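Local coordinates for DNA mismatch repair protein MutS (Thermus aquaticus, PDB 1EWQ), which binds mismatched DNA as the probable recognition step of mismatch repair and has a weak ATPase activity, at residues L5-L16 and K61-P69; R49-V57 and Y81-F90. All coordinates share one frame; numbering follows the deposited sequence.

Contact 1: residues L5-L16 and K61-P69. With nucleotides of chain B.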
loop_
_atom_site.group_PDB
_atom_site.type_symbol
_atom_site.label_atom_id
_atom_site.label_comp_id
_atom_site.label_asym_id
_atom_site.label_seq_id
_atom_site.Cartn_x
_atom_site.Cartn_y
_atom_site.Cartn_z
ATOM N N LEU C 5 -20.354 -20.807 -18.313
ATOM C CA LEU C 5 -18.961 -20.398 -18.218
ATOM C C LEU C 5 -18.540 -19.552 -19.413
ATOM O O LEU C 5 -18.933 -19.827 -20.544
ATOM C CB LEU C 5 -18.075 -21.644 -18.135
ATOM C CG LEU C 5 -16.566 -21.466 -17.980
ATOM C CD1 LEU C 5 -16.264 -20.810 -16.643
ATOM C CD2 LEU C 5 -15.888 -22.827 -18.074
ATOM N N LYS C 6 -17.740 -18.521 -19.153
ATOM C CA LYS C 6 -17.251 -17.650 -20.215
ATOM C C LYS C 6 -16.253 -18.412 -21.069
ATOM O O LYS C 6 -15.506 -19.250 -20.566
ATOM C CB LYS C 6 -16.565 -16.413 -19.631
ATOM C CG LYS C 6 -15.856 -15.565 -20.679
ATOM C CD LYS C 6 -15.113 -14.406 -20.049
ATOM C CE LYS C 6 -14.352 -13.606 -21.092
ATOM N NZ LYS C 6 -13.622 -12.461 -20.482
ATOM N N GLY C 7 -16.239 -18.114 -22.360
ATOM C CA GLY C 7 -15.324 -18.789 -23.259
ATOM C C GLY C 7 -15.899 -18.882 -24.654
ATOM O O GLY C 7 -17.110 -19.009 -24.825
ATOM N N GLU C 8 -15.033 -18.823 -25.657
ATOM C CA GLU C 8 -15.476 -18.891 -27.040
ATOM C C GLU C 8 -15.636 -20.324 -27.522
ATOM O O GLU C 8 -14.952 -21.233 -27.051
ATOM C CB GLU C 8 -14.495 -18.136 -27.928
ATOM C CG GLU C 8 -14.409 -16.660 -27.589
ATOM C CD GLU C 8 -13.407 -15.924 -28.448
ATOM O OE1 GLU C 8 -13.548 -15.972 -29.689
ATOM O OE2 GLU C 8 -12.480 -15.301 -27.882
ATOM N N GLY C 9 -16.550 -20.514 -28.468
ATOM C CA GLY C 9 -16.810 -21.836 -29.005
ATOM C C GLY C 9 -18.209 -22.269 -28.616
ATOM O O GLY C 9 -18.642 -21.989 -27.503
ATOM N N PRO C 10 -18.951 -22.937 -29.512
ATOM C CA PRO C 10 -20.311 -23.385 -29.200
ATOM C C PRO C 10 -20.342 -24.766 -28.545
ATOM O O PRO C 10 -19.341 -25.225 -27.992
ATOM C CB PRO C 10 -20.983 -23.379 -30.566
ATOM C CG PRO C 10 -19.880 -23.859 -31.451
ATOM C CD PRO C 10 -18.676 -23.077 -30.955
ATOM N N GLY C 11 -21.499 -25.418 -28.609
ATOM C CA GLY C 11 -21.634 -26.743 -28.031
ATOM C C GLY C 11 -21.843 -26.745 -26.529
ATOM O O GLY C 11 -21.858 -25.683 -25.906
ATOM N N PRO C 12 -22.005 -27.930 -25.915
ATOM C CA PRO C 12 -22.217 -28.078 -24.471
ATOM C C PRO C 12 -20.972 -27.793 -23.631
ATOM O O PRO C 12 -19.949 -27.337 -24.144
ATOM C CB PRO C 12 -22.682 -29.524 -24.345
ATOM C CG PRO C 12 -21.888 -30.205 -25.410
ATOM C CD PRO C 12 -22.030 -29.248 -26.580
ATOM N N LEU C 13 -21.075 -28.070 -22.335
ATOM C CA LEU C 13 -19.983 -27.853 -21.397
ATOM C C LEU C 13 -19.441 -29.214 -20.950
ATOM O O LEU C 13 -20.206 -30.102 -20.573
ATOM C CB LEU C 13 -20.509 -27.075 -20.184
ATOM C CG LEU C 13 -19.544 -26.372 -19.228
ATOM C CD1 LEU C 13 -18.826 -25.251 -19.963
ATOM C CD2 LEU C 13 -20.317 -25.803 -18.040
ATOM N N PRO C 14 -18.117 -29.408 -21.011
ATOM C CA PRO C 14 -17.560 -30.697 -20.587
ATOM C C PRO C 14 -18.040 -31.033 -19.173
ATOM O O PRO C 14 -18.333 -30.136 -18.387
ATOM C CB PRO C 14 -16.054 -30.450 -20.644
ATOM C CG PRO C 14 -15.927 -29.476 -21.777
ATOM C CD PRO C 14 -17.063 -28.514 -21.522
ATOM N N PRO C 15 -18.136 -32.330 -18.835
ATOM C CA PRO C 15 -18.587 -32.755 -17.505
ATOM C C PRO C 15 -17.908 -32.023 -16.342
ATOM O O PRO C 15 -18.587 -31.529 -15.441
ATOM C CB PRO C 15 -18.282 -34.249 -17.507
ATOM C CG PRO C 15 -18.554 -34.620 -18.920
ATOM C CD PRO C 15 -17.874 -33.503 -19.689
ATOM N N LEU C 16 -16.577 -31.959 -16.369
ATOM C CA LEU C 16 -15.810 -31.284 -15.320
ATOM C C LEU C 16 -16.269 -29.840 -15.150
ATOM O O LEU C 16 -16.541 -29.391 -14.034
ATOM C CB LEU C 16 -14.310 -31.299 -15.641
ATOM C CG LEU C 16 -13.391 -30.649 -14.596
ATOM C CD1 LEU C 16 -13.466 -31.435 -13.296
ATOM C CD2 LEU C 16 -11.951 -30.607 -15.106
ATOM N N LYS C 61 -8.739 -24.296 -21.372
ATOM C CA LYS C 61 -9.163 -25.687 -21.269
ATOM C C LYS C 61 -10.023 -25.983 -22.491
ATOM O O LYS C 61 -11.220 -25.686 -22.508
ATOM C CB LYS C 61 -9.983 -25.896 -19.989
ATOM C CG LYS C 61 -10.161 -27.352 -19.580
ATOM C CD LYS C 61 -8.808 -28.021 -19.364
ATOM C CE LYS C 61 -8.945 -29.355 -18.645
ATOM N NZ LYS C 61 -9.416 -29.185 -17.243
ATOM N N THR C 62 -9.409 -26.567 -23.515
ATOM C CA THR C 62 -10.124 -26.871 -24.747
ATOM C C THR C 62 -10.796 -28.237 -24.767
ATOM O O THR C 62 -10.238 -29.231 -24.303
ATOM C CB THR C 62 -9.184 -26.765 -25.972
ATOM O OG1 THR C 62 -8.734 -25.410 -26.114
ATOM C CG2 THR C 62 -9.908 -27.189 -27.241
ATOM N N SER C 63 -12.010 -28.254 -25.309
ATOM C CA SER C 63 -12.822 -29.457 -25.455
ATOM C C SER C 63 -13.613 -29.265 -26.748
ATOM O O SER C 63 -14.042 -28.151 -27.048
ATOM C CB SER C 63 -13.789 -29.600 -24.280
ATOM O OG SER C 63 -14.759 -28.564 -24.282
ATOM N N LYS C 64 -13.805 -30.342 -27.506
ATOM C CA LYS C 64 -14.530 -30.277 -28.778
ATOM C C LYS C 64 -15.549 -29.143 -28.806
ATOM O O LYS C 64 -15.488 -28.245 -29.649
ATOM C CB LYS C 64 -15.244 -31.602 -29.050
ATOM C CG LYS C 64 -15.989 -31.622 -30.372
ATOM C CD LYS C 64 -16.587 -32.982 -30.644
ATOM C CE LYS C 64 -17.285 -33.013 -31.990
ATOM N NZ LYS C 64 -17.908 -34.343 -32.242
ATOM N N ASP C 65 -16.486 -29.205 -27.871
ATOM C CA ASP C 65 -17.527 -28.204 -27.735
ATOM C C ASP C 65 -16.907 -26.809 -27.854
ATOM O O ASP C 65 -17.052 -26.146 -28.884
ATOM C CB ASP C 65 -18.197 -28.388 -26.378
ATOM C CG ASP C 65 -18.421 -29.859 -26.041
ATOM O OD1 ASP C 65 -19.199 -30.524 -26.767
ATOM O OD2 ASP C 65 -17.809 -30.351 -25.063
ATOM N N PHE C 66 -16.213 -26.367 -26.807
ATOM C CA PHE C 66 -15.562 -25.062 -26.837
ATOM C C PHE C 66 -14.344 -25.004 -25.925
ATOM O O PHE C 66 -14.009 -25.981 -25.254
ATOM C CB PHE C 66 -16.552 -23.945 -26.455
ATOM C CG PHE C 66 -16.791 -23.791 -24.965
ATOM C CD1 PHE C 66 -17.220 -22.567 -24.453
ATOM C CD2 PHE C 66 -16.587 -24.848 -24.081
ATOM C CE1 PHE C 66 -17.437 -22.394 -23.087
ATOM C CE2 PHE C 66 -16.802 -24.683 -22.709
ATOM C CZ PHE C 66 -17.227 -23.451 -22.215
ATOM N N THR C 67 -13.681 -23.852 -25.917
ATOM C CA THR C 67 -12.512 -23.646 -25.075
ATOM C C THR C 67 -12.825 -22.511 -24.112
ATOM O O THR C 67 -13.519 -21.556 -24.470
ATOM C CB THR C 67 -11.265 -23.261 -25.900
ATOM O OG1 THR C 67 -10.125 -23.189 -25.034
ATOM C CG2 THR C 67 -11.460 -21.909 -26.569
ATOM N N THR C 68 -12.314 -22.620 -22.891
ATOM C CA THR C 68 -12.550 -21.603 -21.878
ATOM C C THR C 68 -11.255 -21.215 -21.183
ATOM O O THR C 68 -10.304 -22.000 -21.130
ATOM C CB THR C 68 -13.544 -22.105 -20.803
ATOM O OG1 THR C 68 -13.810 -21.053 -19.871
ATOM C CG2 THR C 68 -12.969 -23.307 -20.051
ATOM N N PRO C 69 -11.194 -19.986 -20.655
ATOM C CA PRO C 69 -9.986 -19.539 -19.961
ATOM C C PRO C 69 -9.720 -20.414 -18.728
ATOM O O PRO C 69 -10.659 -20.904 -18.093
ATOM C CB PRO C 69 -10.323 -18.097 -19.595
ATOM C CG PRO C 69 -11.206 -17.670 -20.727
ATOM C CD PRO C 69 -12.115 -18.860 -20.890
ATOM P P DT B 15 -14.486 -33.930 -18.665
ATOM O OP1 DT B 15 -15.313 -32.730 -18.389
ATOM O OP2 DT B 15 -15.055 -35.289 -18.448
ATOM O "O5'" DT B 15 -14.011 -33.803 -20.174
ATOM C "C5'" DT B 15 -12.768 -34.356 -20.572
ATOM C "C4'" DT B 15 -12.523 -34.098 -22.038
ATOM O "O4'" DT B 15 -11.346 -34.841 -22.411
ATOM C "C3'" DT B 15 -13.631 -34.619 -22.944
ATOM O "O3'" DT B 15 -13.664 -33.833 -24.141
ATOM C "C2'" DT B 15 -13.215 -36.054 -23.204
ATOM C "C1'" DT B 15 -11.695 -36.007 -23.141
ATOM N N1 DT B 15 -11.079 -37.147 -22.440
ATOM C C2 DT B 15 -9.854 -37.592 -22.885
ATOM O O2 DT B 15 -9.268 -37.095 -23.839
ATOM N N3 DT B 15 -9.332 -38.642 -22.166
ATOM C C4 DT B 15 -9.898 -39.274 -21.075
ATOM O O4 DT B 15 -9.302 -40.203 -20.524
ATOM C C5 DT B 15 -11.188 -38.758 -20.667
ATOM C C7 DT B 15 -11.875 -39.376 -19.490
ATOM C C6 DT B 15 -11.709 -37.739 -21.366
ATOM P P DA B 16 -14.889 -33.983 -25.165
ATOM O OP1 DA B 16 -15.555 -32.662 -25.310
ATOM O OP2 DA B 16 -15.680 -35.168 -24.742
ATOM O "O5'" DA B 16 -14.164 -34.305 -26.545
ATOM C "C5'" DA B 16 -13.117 -33.465 -27.025
ATOM C "C4'" DA B 16 -12.308 -34.188 -28.077
ATOM O "O4'" DA B 16 -11.647 -35.324 -27.473
ATOM C "C3'" DA B 16 -13.128 -34.739 -29.241
ATOM O "O3'" DA B 16 -12.413 -34.567 -30.467
ATOM C "C2'" DA B 16 -13.313 -36.207 -28.891
ATOM C "C1'" DA B 16 -12.076 -36.543 -28.068
ATOM N N9 DA B 16 -12.335 -37.489 -26.982
ATOM C C8 DA B 16 -13.444 -37.534 -26.177
ATOM N N7 DA B 16 -13.394 -38.465 -25.255
ATOM C C5 DA B 16 -12.170 -39.081 -25.471
ATOM C C6 DA B 16 -11.519 -40.140 -24.818
ATOM N N6 DA B 16 -12.028 -40.781 -23.764
ATOM N N1 DA B 16 -10.311 -40.518 -25.286
ATOM C C2 DA B 16 -9.798 -39.864 -26.334
ATOM N N3 DA B 16 -10.308 -38.851 -27.026
ATOM C C4 DA B 16 -11.512 -38.501 -26.540
ATOM P P DC B 14 -11.716 -36.871 -13.046
ATOM O OP1 DC B 14 -12.906 -36.361 -12.315
ATOM O OP2 DC B 14 -11.508 -38.338 -13.178
ATOM O "O5'" DC B 14 -11.727 -36.187 -14.485
ATOM C "C5'" DC B 14 -11.691 -34.766 -14.596
ATOM C "C4'" DC B 14 -11.601 -34.342 -16.042
ATOM O "O4'" DC B 14 -10.368 -34.825 -16.631
ATOM C "C3'" DC B 14 -12.729 -34.855 -16.936
ATOM O "O3'" DC B 14 -13.110 -33.815 -17.844
ATOM C "C2'" DC B 14 -12.086 -36.014 -17.679
ATOM C "C1'" DC B 14 -10.653 -35.529 -17.832
ATOM N N1 DC B 14 -9.624 -36.581 -18.011
ATOM C C2 DC B 14 -8.819 -36.555 -19.168
ATOM O O2 DC B 14 -9.019 -35.677 -20.025
ATOM N N3 DC B 14 -7.850 -37.487 -19.321
ATOM C C4 DC B 14 -7.671 -38.422 -18.387
ATOM N N4 DC B 14 -6.689 -39.309 -18.570
ATOM C C5 DC B 14 -8.490 -38.488 -17.216
ATOM C C6 DC B 14 -9.443 -37.557 -17.070
#
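The Phe66 ring is wrapped by the curve of residues 5-16. Backbone oxygens line part of its rim: Leu5 O lies in the ring plane, 3.9 Å from Phe66 CE1, and Gly7 O sits near that plane too. Pro14 CD meets the rim on the CE2 side. Leu13 CD1 approaches at a slant and lies 3.3 Å from Phe66 CZ. Phe66 CG is held between its own N and carbonyl carbon (chi1 80°), which turns the ring in under this curve.

Two hydrogen bonds join the segments, the first from a side-chain hydroxyl. Thr68 OG1 donates to Lys6 O at 2.6 Å, almost straight down the carbonyl bond. Thr67 N donates to Glu8 O at 3.1 Å. Within the turn, Phe66 O takes bonds from both the N and the OG of Ser63. Pro14 CG packs tightly on Ser63 CB.

The DNA lies alongside. Leu16 N, in the first turn of a helix, donates to OP1 of DT15 of chain B; 2.5 Å is short for such a bond. The N-terminal arm runs antiparallel beside the hairpin turn between strands 59-62 and 67-74. Leu5 and Leu13 pack on helix 15-26, and Leu16 reaches Phe34 and Val36 of strand 31-36.

Contact 2: residues R49-V57 and Y81-F90. With nucleotides of chain A.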
loop_
_atom_site.group_PDB
_atom_site.type_symbol
_atom_site.label_atom_id
_atom_site.label_comp_id
_atom_site.label_asym_id
_atom_site.label_seq_id
_atom_site.Cartn_x
_atom_site.Cartn_y
_atom_site.Cartn_z
ATOM N N ARG C 49 -9.756 -13.480 -13.364
ATOM C CA ARG C 49 -9.580 -12.828 -12.072
ATOM C C ARG C 49 -8.353 -13.402 -11.370
ATOM O O ARG C 49 -7.420 -12.674 -11.033
ATOM C CB ARG C 49 -10.800 -13.072 -11.189
ATOM C CG ARG C 49 -12.071 -12.371 -11.625
ATOM C CD ARG C 49 -13.222 -12.795 -10.726
ATOM N NE ARG C 49 -14.398 -11.945 -10.877
ATOM C CZ ARG C 49 -14.444 -10.664 -10.526
ATOM N NH1 ARG C 49 -13.369 -10.080 -9.998
ATOM N NH2 ARG C 49 -15.562 -9.965 -10.701
ATOM N N LEU C 50 -8.373 -14.717 -11.158
ATOM C CA LEU C 50 -7.289 -15.429 -10.485
ATOM C C LEU C 50 -5.923 -15.134 -11.092
ATOM O O LEU C 50 -4.975 -14.817 -10.374
ATOM C CB LEU C 50 -7.538 -16.943 -10.533
ATOM C CG LEU C 50 -6.565 -17.828 -9.744
ATOM C CD1 LEU C 50 -6.794 -17.648 -8.246
ATOM C CD2 LEU C 50 -6.760 -19.282 -10.133
ATOM N N ALA C 51 -5.835 -15.247 -12.415
ATOM C CA ALA C 51 -4.596 -15.012 -13.143
ATOM C C ALA C 51 -3.995 -13.640 -12.874
ATOM O O ALA C 51 -2.813 -13.531 -12.554
ATOM C CB ALA C 51 -4.833 -15.190 -14.643
ATOM N N ARG C 52 -4.800 -12.590 -12.999
ATOM C CA ARG C 52 -4.274 -11.252 -12.766
ATOM C C ARG C 52 -4.054 -10.972 -11.284
ATOM O O ARG C 52 -3.060 -10.347 -10.904
ATOM C CB ARG C 52 -5.192 -10.187 -13.371
ATOM C CG ARG C 52 -6.401 -9.809 -12.552
ATOM C CD ARG C 52 -7.043 -8.560 -13.151
ATOM N NE ARG C 52 -7.504 -8.782 -14.519
ATOM C CZ ARG C 52 -8.673 -9.337 -14.838
ATOM N NH1 ARG C 52 -9.512 -9.724 -13.881
ATOM N NH2 ARG C 52 -9.003 -9.512 -16.115
ATOM N N ALA C 53 -4.976 -11.444 -10.450
ATOM C CA ALA C 53 -4.867 -11.242 -9.011
ATOM C C ALA C 53 -3.534 -11.756 -8.476
ATOM O O ALA C 53 -2.919 -11.122 -7.620
ATOM C CB ALA C 53 -6.014 -11.942 -8.299
ATOM N N LEU C 54 -3.086 -12.898 -8.987
ATOM C CA LEU C 54 -1.836 -13.492 -8.538
ATOM C C LEU C 54 -0.738 -13.439 -9.591
ATOM O O LEU C 54 0.351 -13.977 -9.390
ATOM C CB LEU C 54 -2.076 -14.944 -8.119
ATOM C CG LEU C 54 -3.119 -15.145 -7.017
ATOM C CD1 LEU C 54 -3.329 -16.634 -6.787
ATOM C CD2 LEU C 54 -2.660 -14.449 -5.733
ATOM N N GLY C 55 -1.020 -12.781 -10.711
ATOM C CA GLY C 55 -0.027 -12.682 -11.764
ATOM C C GLY C 55 0.403 -14.052 -12.252
ATOM O O GLY C 55 1.596 -14.334 -12.390
ATOM N N LEU C 56 -0.580 -14.908 -12.505
ATOM C CA LEU C 56 -0.330 -16.261 -12.983
ATOM C C LEU C 56 -0.451 -16.298 -14.506
ATOM O O LEU C 56 -0.952 -15.361 -15.129
ATOM C CB LEU C 56 -1.351 -17.235 -12.380
ATOM C CG LEU C 56 -1.512 -17.302 -10.856
ATOM C CD1 LEU C 56 -2.722 -18.169 -10.525
ATOM C CD2 LEU C 56 -0.249 -17.855 -10.200
ATOM N N VAL C 57 0.021 -17.383 -15.104
ATOM C CA VAL C 57 -0.081 -17.543 -16.543
ATOM C C VAL C 57 -1.535 -17.902 -16.817
ATOM O O VAL C 57 -2.128 -18.713 -16.098
ATOM C CB VAL C 57 0.828 -18.682 -17.043
ATOM C CG1 VAL C 57 0.591 -18.928 -18.524
ATOM C CG2 VAL C 57 2.284 -18.328 -16.792
ATOM N N TYR C 81 -0.934 -18.834 -1.298
ATOM C CA TYR C 81 -1.714 -18.133 -2.317
ATOM C C TYR C 81 -2.976 -17.535 -1.699
ATOM O O TYR C 81 -3.359 -16.413 -2.013
ATOM C CB TYR C 81 -2.107 -19.092 -3.444
ATOM C CG TYR C 81 -1.011 -19.406 -4.446
ATOM C CD1 TYR C 81 -0.541 -18.432 -5.334
ATOM C CD2 TYR C 81 -0.474 -20.692 -4.538
ATOM C CE1 TYR C 81 0.433 -18.742 -6.296
ATOM C CE2 TYR C 81 0.499 -21.012 -5.492
ATOM C CZ TYR C 81 0.943 -20.039 -6.370
ATOM O OH TYR C 81 1.861 -20.381 -7.343
ATOM N N ALA C 82 -3.624 -18.293 -0.819
ATOM C CA ALA C 82 -4.839 -17.815 -0.166
ATOM C C ALA C 82 -4.504 -16.573 0.650
ATOM O O ALA C 82 -5.248 -15.591 0.629
ATOM C CB ALA C 82 -5.410 -18.894 0.732
ATOM N N GLU C 83 -3.379 -16.627 1.366
ATOM C CA GLU C 83 -2.932 -15.500 2.182
ATOM C C GLU C 83 -2.977 -14.244 1.322
ATOM O O GLU C 83 -3.519 -13.213 1.726
ATOM C CB GLU C 83 -1.499 -15.736 2.685
ATOM C CG GLU C 83 -0.946 -14.643 3.612
ATOM C CD GLU C 83 0.501 -14.898 4.039
ATOM O OE1 GLU C 83 0.786 -15.962 4.643
ATOM O OE2 GLU C 83 1.362 -14.033 3.770
ATOM N N ARG C 84 -2.420 -14.345 0.119
ATOM C CA ARG C 84 -2.394 -13.209 -0.782
ATOM C C ARG C 84 -3.782 -12.803 -1.237
ATOM O O ARG C 84 -4.121 -11.626 -1.208
ATOM C CB ARG C 84 -1.509 -13.503 -1.998
ATOM C CG ARG C 84 -0.016 -13.308 -1.745
ATOM C CD ARG C 84 0.732 -13.167 -3.058
ATOM N NE ARG C 84 0.852 -14.440 -3.756
ATOM C CZ ARG C 84 1.105 -14.563 -5.055
ATOM N NH1 ARG C 84 1.261 -13.487 -5.815
ATOM N NH2 ARG C 84 1.210 -15.770 -5.593
ATOM N N LEU C 85 -4.587 -13.772 -1.655
ATOM C CA LEU C 85 -5.934 -13.475 -2.116
ATOM C C LEU C 85 -6.731 -12.788 -1.016
ATOM O O LEU C 85 -7.440 -11.812 -1.265
ATOM C CB LEU C 85 -6.641 -14.763 -2.538
ATOM C CG LEU C 85 -6.021 -15.465 -3.745
ATOM C CD1 LEU C 85 -6.630 -16.840 -3.921
ATOM C CD2 LEU C 85 -6.241 -14.603 -4.979
ATOM N N LEU C 86 -6.607 -13.295 0.203
ATOM C CA LEU C 86 -7.327 -12.717 1.330
ATOM C C LEU C 86 -6.999 -11.248 1.531
ATOM O O LEU C 86 -7.892 -10.424 1.735
ATOM C CB LEU C 86 -7.009 -13.488 2.612
ATOM C CG LEU C 86 -7.734 -14.830 2.739
ATOM C CD1 LEU C 86 -7.100 -15.667 3.821
ATOM C CD2 LEU C 86 -9.205 -14.578 3.034
ATOM N N LYS C 87 -5.715 -10.917 1.460
ATOM C CA LYS C 87 -5.284 -9.545 1.673
ATOM C C LYS C 87 -5.733 -8.591 0.573
ATOM O O LYS C 87 -5.725 -7.371 0.755
ATOM C CB LYS C 87 -3.767 -9.520 1.858
ATOM C CG LYS C 87 -3.332 -10.455 2.988
ATOM C CD LYS C 87 -1.854 -10.358 3.314
ATOM C CE LYS C 87 -1.483 -11.337 4.432
ATOM N NZ LYS C 87 -2.250 -11.095 5.696
HETATM N N MSE C 88 -6.150 -9.143 -0.558
HETATM C CA MSE C 88 -6.614 -8.307 -1.655
HETATM C C MSE C 88 -8.116 -8.045 -1.570
HETATM O O MSE C 88 -8.651 -7.252 -2.340
HETATM C CB MSE C 88 -6.256 -8.943 -3.004
HETATM C CG MSE C 88 -4.796 -8.750 -3.402
HETATM SE SE MSE C 88 -4.223 -9.770 -4.956
HETATM C CE MSE C 88 -2.685 -10.643 -4.163
ATOM N N GLY C 89 -8.792 -8.707 -0.633
ATOM C CA GLY C 89 -10.223 -8.502 -0.478
ATOM C C GLY C 89 -11.129 -9.608 -0.992
ATOM O O GLY C 89 -12.341 -9.413 -1.089
ATOM N N PHE C 90 -10.562 -10.766 -1.321
ATOM C CA PHE C 90 -11.355 -11.893 -1.814
ATOM C C PHE C 90 -11.872 -12.776 -0.682
ATOM O O PHE C 90 -11.303 -12.805 0.408
ATOM C CB PHE C 90 -10.525 -12.824 -2.711
ATOM C CG PHE C 90 -10.100 -12.229 -4.024
ATOM C CD1 PHE C 90 -8.918 -11.503 -4.126
ATOM C CD2 PHE C 90 -10.860 -12.438 -5.172
ATOM C CE1 PHE C 90 -8.502 -10.998 -5.353
ATOM C CE2 PHE C 90 -10.452 -11.934 -6.404
ATOM C CZ PHE C 90 -9.274 -11.215 -6.497
ATOM P P DG A 14 1.706 -20.734 -13.937
ATOM O OP1 DG A 14 1.413 -19.348 -13.485
ATOM O OP2 DG A 14 2.543 -20.951 -15.143
ATOM O "O5'" DG A 14 2.409 -21.508 -12.742
ATOM C "C5'" DG A 14 1.771 -21.644 -11.483
ATOM C "C4'" DG A 14 2.562 -22.592 -10.617
ATOM O "O4'" DG A 14 2.436 -23.936 -11.138
ATOM C "C3'" DG A 14 4.059 -22.292 -10.572
ATOM O "O3'" DG A 14 4.547 -22.532 -9.252
ATOM C "C2'" DG A 14 4.649 -23.266 -11.581
ATOM C "C1'" DG A 14 3.706 -24.461 -11.509
ATOM N N9 DG A 14 3.534 -25.165 -12.781
ATOM C C8 DG A 14 3.341 -24.588 -14.013
ATOM N N7 DG A 14 3.190 -25.462 -14.971
ATOM C C5 DG A 14 3.296 -26.692 -14.337
ATOM C C6 DG A 14 3.206 -28.009 -14.867
ATOM O O6 DG A 14 3.013 -28.360 -16.037
ATOM N N1 DG A 14 3.360 -28.972 -13.874
ATOM C C2 DG A 14 3.564 -28.706 -12.543
ATOM N N2 DG A 14 3.653 -29.775 -11.737
ATOM N N3 DG A 14 3.662 -27.484 -12.038
ATOM C C4 DG A 14 3.515 -26.531 -12.986
HETATM O O HOH W 1 1.705 -15.906 -8.196
#
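Leu54 O and Arg84 are joined through one water. The water donates to Leu54 O at 2.6 Å and accepts from Arg84 NH2 at 2.7 Å. It lies in the plane of the guanidinium, at its edge. No direct hydrogen bond crosses between 49-57 and 81-90, so this bridge is a polar link in a mostly apolar contact.

Leu54 carries much of that contact. Its CD2 methyl sits over the centre of one guanidinium face of Arg84, 3.8 Å from CZ. The arginine chain bends at chi3 (-74°), which folds the flat group back across the leucine. The same methyl meets Leu85 CD2 at 3.7 Å, the two side chains crossing at about a right angle. Leu54 CD1 takes the other direction and touches Tyr81 CD1 at 3.6 Å. Leu56 CD2 reaches the same ring at CE1.

Ala53 is small and faces the other helix. Its CB packs against Phe90 CZ at 3.8 Å. The selenium of Met88, a selenomethionine here, lies 3.3 Å from Ala53 O.

Both helices end in Schellman motifs, with Gly55 and Gly89 taking positive phi. After Gly55 the chain turns to the DNA. Val57 N donates to OP1 of DG14 of chain A at 2.9 Å, with a nearly straight N-H angle of 174°. Gly55 O accepts a hydrogen bond from Arg76 of the second subunit.

Leu50, Leu56 and Tyr81 also pack on strand 67-74, and Leu85 on Leu92 of strand 92-97. The segments 49-54 and 81-87 cross almost perpendicularly, at 91°. The two helices pack on each other and on a mixed sheet, in the MutS domain I region, with one helix end leading to a DNA phosphate.

How the contacts relate
The two contacts lie about 24 Å apart, centre to centre, on the same side of the chain's centre. Their segments alternate along the chain: 5-16, 49-57, 61-69, then 81-90. Helix 44-54 of contact 2 leads into strand 59-62 of contact 1, and strand 67-74 leads on to helix 78-87. Both contacts are built on one mixed sheet and its helices; segments 49-57, 61-69 and 81-90 fall in MutS domain I. Contact 1 lays the N-terminal arm along a hairpin turn of that sheet, while contact 2 packs two helices together. Each offers a backbone N to a DNA phosphate, contact 1 on chain B and contact 2 on chain A. The region touches the backbones of both DNA chains.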